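Side-chain contacts in MW1564 protein (Staphylococcus aureus, PDB 3NTV), which probably transfers a methyl group from S-adenosylmethionine to a hydroxyl of its substrate, as caffeoyl-CoA O-methyltransferases do: residues 64-67 with 68-71; 118-121 with 122-125. One frame throughout, in Å; residues are numbered along the deposited sequence. Where two conformers were deposited one is given.

Contact 1. Residues 64-67 with 68-71; sequences KQLI and RMNN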
loop_
_atom_site.group_PDB
_atom_site.type_symbol
_atom_site.label_atom_id
_atom_site.label_comp_id
_atom_site.label_asym_id
_atom_site.label_seq_id
_atom_site.Cartn_x
_atom_site.Cartn_y
_atom_site.Cartn_z
ATOM N N LYS A 64 5.202 7.749 -0.251
ATOM C CA LYS A 64 6.641 7.982 -0.398
ATOM C C LYS A 64 7.296 6.707 -0.972
ATOM O O LYS A 64 8.161 6.805 -1.827
ATOM C CB LYS A 64 7.253 8.364 0.949
ATOM C CG LYS A 64 6.778 9.749 1.409
ATOM C CD LYS A 64 7.444 10.204 2.694
ATOM C CE LYS A 64 8.883 10.642 2.533
ATOM N NZ LYS A 64 9.401 11.158 3.840
ATOM N N GLN A 65 6.862 5.506 -0.514
ATOM C CA GLN A 65 7.386 4.244 -1.013
ATOM C C GLN A 65 7.017 4.058 -2.499
ATOM O O GLN A 65 7.829 3.584 -3.279
ATOM C CB GLN A 65 6.862 3.079 -0.144
ATOM C CG GLN A 65 7.666 1.801 -0.277
ATOM C CD GLN A 65 8.836 1.712 0.686
ATOM O OE1 GLN A 65 8.933 0.784 1.489
ATOM N NE2 GLN A 65 9.774 2.642 0.609
ATOM N N LEU A 66 5.789 4.460 -2.885
ATOM C CA LEU A 66 5.335 4.352 -4.280
ATOM C C LEU A 66 6.178 5.276 -5.166
ATOM O O LEU A 66 6.534 4.894 -6.273
ATOM C CB LEU A 66 3.840 4.716 -4.385
ATOM C CG LEU A 66 2.869 3.803 -3.613
ATOM C CD1 LEU A 66 1.435 4.294 -3.727
ATOM C CD2 LEU A 66 2.961 2.402 -4.083
ATOM N N ILE A 67 6.525 6.475 -4.664
ATOM C CA ILE A 67 7.371 7.427 -5.384
ATOM C C ILE A 67 8.746 6.771 -5.640
ATOM O O ILE A 67 9.248 6.800 -6.758
ATOM C CB ILE A 67 7.478 8.752 -4.579
ATOM C CG1 ILE A 67 6.189 9.565 -4.719
ATOM C CG2 ILE A 67 8.710 9.596 -5.012
ATOM C CD1 ILE A 67 6.004 10.623 -3.618
ATOM N N ARG A 68 9.319 6.138 -4.611
ATOM C CA ARG A 68 10.605 5.446 -4.739
ATOM C C ARG A 68 10.559 4.309 -5.770
ATOM O O ARG A 68 11.417 4.258 -6.648
ATOM C CB ARG A 68 11.044 4.886 -3.382
ATOM C CG ARG A 68 11.364 5.969 -2.353
ATOM C CD ARG A 68 11.915 5.346 -1.075
ATOM N NE ARG A 68 12.011 6.346 -0.017
ATOM C CZ ARG A 68 11.150 6.500 0.984
ATOM N NH1 ARG A 68 10.151 5.634 1.156
ATOM N NH2 ARG A 68 11.303 7.492 1.846
HETATM N N MSE A 69 9.558 3.405 -5.672
HETATM C CA MSE A 69 9.421 2.254 -6.570
HETATM C C MSE A 69 9.230 2.648 -8.024
HETATM O O MSE A 69 9.753 1.985 -8.914
HETATM C CB MSE A 69 8.177 1.450 -6.191
HETATM C CG MSE A 69 8.280 0.714 -4.903
HETATM SE SE MSE A 69 6.513 -0.011 -4.602
HETATM C CE MSE A 69 6.089 -0.544 -6.196
ATOM N N ASN A 70 8.432 3.700 -8.262
ATOM C CA ASN A 70 8.109 4.131 -9.620
ATOM C C ASN A 70 9.027 5.218 -10.167
ATOM O O ASN A 70 8.787 5.668 -11.300
ATOM C CB ASN A 70 6.682 4.636 -9.672
ATOM C CG ASN A 70 5.690 3.547 -9.528
ATOM O OD1 ASN A 70 5.364 2.834 -10.477
ATOM N ND2 ASN A 70 5.229 3.390 -8.315
ATOM N N ASN A 71 10.055 5.651 -9.374
ATOM C CA ASN A 71 11.005 6.712 -9.744
ATOM C C ASN A 71 10.225 7.957 -10.154
ATOM O O ASN A 71 10.509 8.588 -11.182
ATOM C CB ASN A 71 11.982 6.247 -10.844
ATOM C CG ASN A 71 12.949 5.198 -10.359
ATOM O OD1 ASN A 71 13.832 5.464 -9.539
ATOM N ND2 ASN A 71 12.797 3.983 -10.851
HETATM O O HOH W 1 9.852 7.787 4.289
#

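Contact 2. Residues 118-121 with 122-125; sequences YHFE and NQVR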
loop_
_atom_site.group_PDB
_atom_site.type_symbol
_atom_site.label_atom_id
_atom_site.label_comp_id
_atom_site.label_asym_id
_atom_site.label_seq_id
_atom_site.Cartn_x
_atom_site.Cartn_y
_atom_site.Cartn_z
ATOM N N TYR A 118 11.511 25.934 5.111
ATOM C CA TYR A 118 12.179 24.654 4.888
ATOM C C TYR A 118 12.963 24.539 3.582
ATOM O O TYR A 118 13.525 23.479 3.283
ATOM C CB TYR A 118 11.198 23.487 5.131
ATOM C CG TYR A 118 10.666 23.466 6.552
ATOM C CD1 TYR A 118 11.384 22.858 7.577
ATOM C CD2 TYR A 118 9.496 24.136 6.888
ATOM C CE1 TYR A 118 10.915 22.861 8.891
ATOM C CE2 TYR A 118 9.021 24.156 8.201
ATOM C CZ TYR A 118 9.744 23.532 9.201
ATOM O OH TYR A 118 9.275 23.550 10.494
ATOM N N HIS A 119 13.074 25.655 2.830
ATOM C CA HIS A 119 13.908 25.741 1.620
ATOM C C HIS A 119 13.460 24.809 0.488
ATOM O O HIS A 119 14.292 24.182 -0.147
ATOM C CB HIS A 119 15.413 25.527 1.977
ATOM C CG HIS A 119 15.839 26.331 3.176
ATOM N ND1 HIS A 119 15.879 27.710 3.137
ATOM C CD2 HIS A 119 16.180 25.918 4.422
ATOM C CE1 HIS A 119 16.261 28.099 4.348
ATOM N NE2 HIS A 119 16.455 27.057 5.158
ATOM N N PHE A 120 12.140 24.736 0.237
ATOM C CA PHE A 120 11.612 23.891 -0.833
ATOM C C PHE A 120 11.009 24.680 -1.989
ATOM O O PHE A 120 10.396 24.055 -2.840
ATOM C CB PHE A 120 10.571 22.903 -0.284
ATOM C CG PHE A 120 11.180 21.740 0.455
ATOM C CD1 PHE A 120 11.862 20.741 -0.233
ATOM C CD2 PHE A 120 11.055 21.634 1.836
ATOM C CE1 PHE A 120 12.396 19.641 0.452
ATOM C CE2 PHE A 120 11.572 20.529 2.515
ATOM C CZ PHE A 120 12.250 19.553 1.822
ATOM N N GLU A 121 11.215 26.026 -2.059
ATOM C CA GLU A 121 10.593 26.850 -3.107
ATOM C C GLU A 121 11.030 26.544 -4.539
ATOM O O GLU A 121 10.287 26.877 -5.470
ATOM C CB GLU A 121 10.718 28.356 -2.827
ATOM C CG GLU A 121 10.021 28.834 -1.564
ATOM C CD GLU A 121 10.543 30.187 -1.105
ATOM O OE1 GLU A 121 11.778 30.341 -0.994
ATOM O OE2 GLU A 121 9.720 31.104 -0.883
ATOM N N ASN A 122 12.190 25.885 -4.726
ATOM C CA ASN A 122 12.641 25.487 -6.053
ATOM C C ASN A 122 11.990 24.169 -6.494
ATOM O O ASN A 122 11.914 23.905 -7.690
ATOM C CB ASN A 122 14.180 25.345 -6.082
ATOM C CG ASN A 122 14.739 24.348 -5.105
ATOM O OD1 ASN A 122 14.332 24.286 -3.936
ATOM N ND2 ASN A 122 15.785 23.637 -5.532
ATOM N N GLN A 123 11.568 23.316 -5.540
ATOM C CA GLN A 123 10.979 22.035 -5.905
ATOM C C GLN A 123 9.457 22.052 -5.929
ATOM O O GLN A 123 8.861 21.197 -6.597
ATOM C CB GLN A 123 11.413 20.943 -4.915
ATOM C CG GLN A 123 12.887 20.574 -5.065
ATOM C CD GLN A 123 13.210 19.364 -4.239
ATOM O OE1 GLN A 123 12.855 18.215 -4.580
ATOM N NE2 GLN A 123 13.864 19.592 -3.132
ATOM N N VAL A 124 8.828 22.960 -5.160
ATOM C CA VAL A 124 7.367 23.004 -5.052
ATOM C C VAL A 124 6.801 24.304 -5.612
ATOM O O VAL A 124 7.236 25.387 -5.223
ATOM C CB VAL A 124 6.890 22.783 -3.584
ATOM C CG1 VAL A 124 5.354 22.780 -3.464
ATOM C CG2 VAL A 124 7.500 21.513 -2.988
ATOM N N ARG A 125 5.784 24.180 -6.467
ATOM C CA ARG A 125 5.087 25.311 -7.078
ATOM C C ARG A 125 3.656 25.310 -6.545
ATOM O O ARG A 125 2.962 24.298 -6.667
ATOM C CB ARG A 125 5.118 25.112 -8.614
ATOM C CG ARG A 125 4.160 25.941 -9.444
ATOM C CD ARG A 125 4.460 25.775 -10.930
ATOM N NE ARG A 125 3.971 24.510 -11.507
ATOM C CZ ARG A 125 3.827 24.325 -12.815
ATOM N NH1 ARG A 125 4.113 25.303 -13.665
ATOM N NH2 ARG A 125 3.386 23.165 -13.283
HETATM O O HOH W 2 14.721 22.397 -2.047
#

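Contact 1. Residues 64-67 with 68-71
The guanidinium of Arg-68 has the backbone carbonyl oxygen of Lys-64 over one face. The amide end of Gln-65, in the modelled conformer, one of two, comes to its edge with the planes turned 77° apart, though the placing of that amide is doubtful. Also at the edge, in the guanidinium plane, a water accepts from Arg-68 NH2 at 2.9 Å. The same water takes a weak, longer bond from Lys-64 NZ, so it sits between two cationic groups whose nitrogens, Lys-64 NZ and Arg-68 NH2, stay 4.6 Å apart. Gln-88 gives the lysine its stronger partner. Arg-68 CG lies beside the backbone N (chi1 -66°), 3.4 Å from Lys-64 O, and the chain then runs extended to NE, which takes the guanidinium back along the helix.

All this is the last part of helix 57-70, which ends in a Schellman motif with Asn-71 at positive phi. One turn before that end, Leu-66 O is gripped twice by Asn-70: the backbone N donates at 3.0 Å, and the side-chain ND2 at 2.9 Å with an N-H...O angle of 164°. The two donors come from opposite faces of the carbonyl plane, and the oxygen lies close to the asparagine amide plane, which limits that amide's rotation.

Met-69, a selenomethionine, sets SE 4.3 Å from Leu-66 CD2. Met-69 packs on Asn-70 of the second subunit, and Asn-70 on its Met-69.

Contact 2. Residues 118-121 with 122-125
Residues Phe-120 to Gln-123 form a type I turn, and one carbonyl, Phe-120 O, accepts from two successive amides, Gln-123 N and Val-124 N, each at 3.0 Å. The two donors use the oxygen differently: Val-124 N approaches almost head-on, with a C=O...N angle of 170°, whereas Gln-123 N stands above the carbonyl plane, off the lone-pair directions. Neither bond is straight at its hydrogen.

The Phe-120 ring and the side chain of Gln-123 lie across each other. The extended glutamine brings its amide, whose nitrogen and oxygen are probably exchanged in the model, to the ring's edge near CD1 and CE1, not over a face, and the two planes are inclined by 51°. Val-124 brings CG2 to 4.3 Å from Phe-120 CB, an apolar contact across the turn. Leu-115 of helix 105-117 touches both Phe-120 and Val-124, and Met-87 and Ala-90 of helix 84-90 add to the packing around the ring.

A single water donates to His-119 O at 2.6 Å and to Asn-122 OD1 at 2.7 Å, bridging two acceptors that stand 3.8 Å apart. Asn-122 can present OD1 there because its CG sits between the backbone N and the carbonyl carbon (chi1 59°).

Backbone hydrogen bonds join Gln-123 and Arg-125 to Val-98 of strand 97-102. His-119, at positive phi, is the C-prime residue of the Schellman motif that ends helix 105-117; the turn then delivers the chain into strand 124-128, a helix-to-strand connection of the Rossmann-like methyltransferase fold.

Overall arrangement
Contact 1 comes first along the chain and closes before contact 2 opens; their centres lie 20 Å apart, and the nearest atoms, about 9 Å apart, do not touch. Both sit where a helix of the Rossmann-like domain gives way to a parallel strand of the same mixed sheet: helix 57-70 precedes strand 74-78, and helix 105-117 precedes strand 124-128. Strand 97-102 separates those two strands, and 124-128 is one of the sheet's two edge strands within the chain. Residues 64-71 reach the second subunit, so contact 1 belongs to the dimer interface, whereas no other chain of the assembly touches residues 118-125. Helix 84-90 meets both contacts.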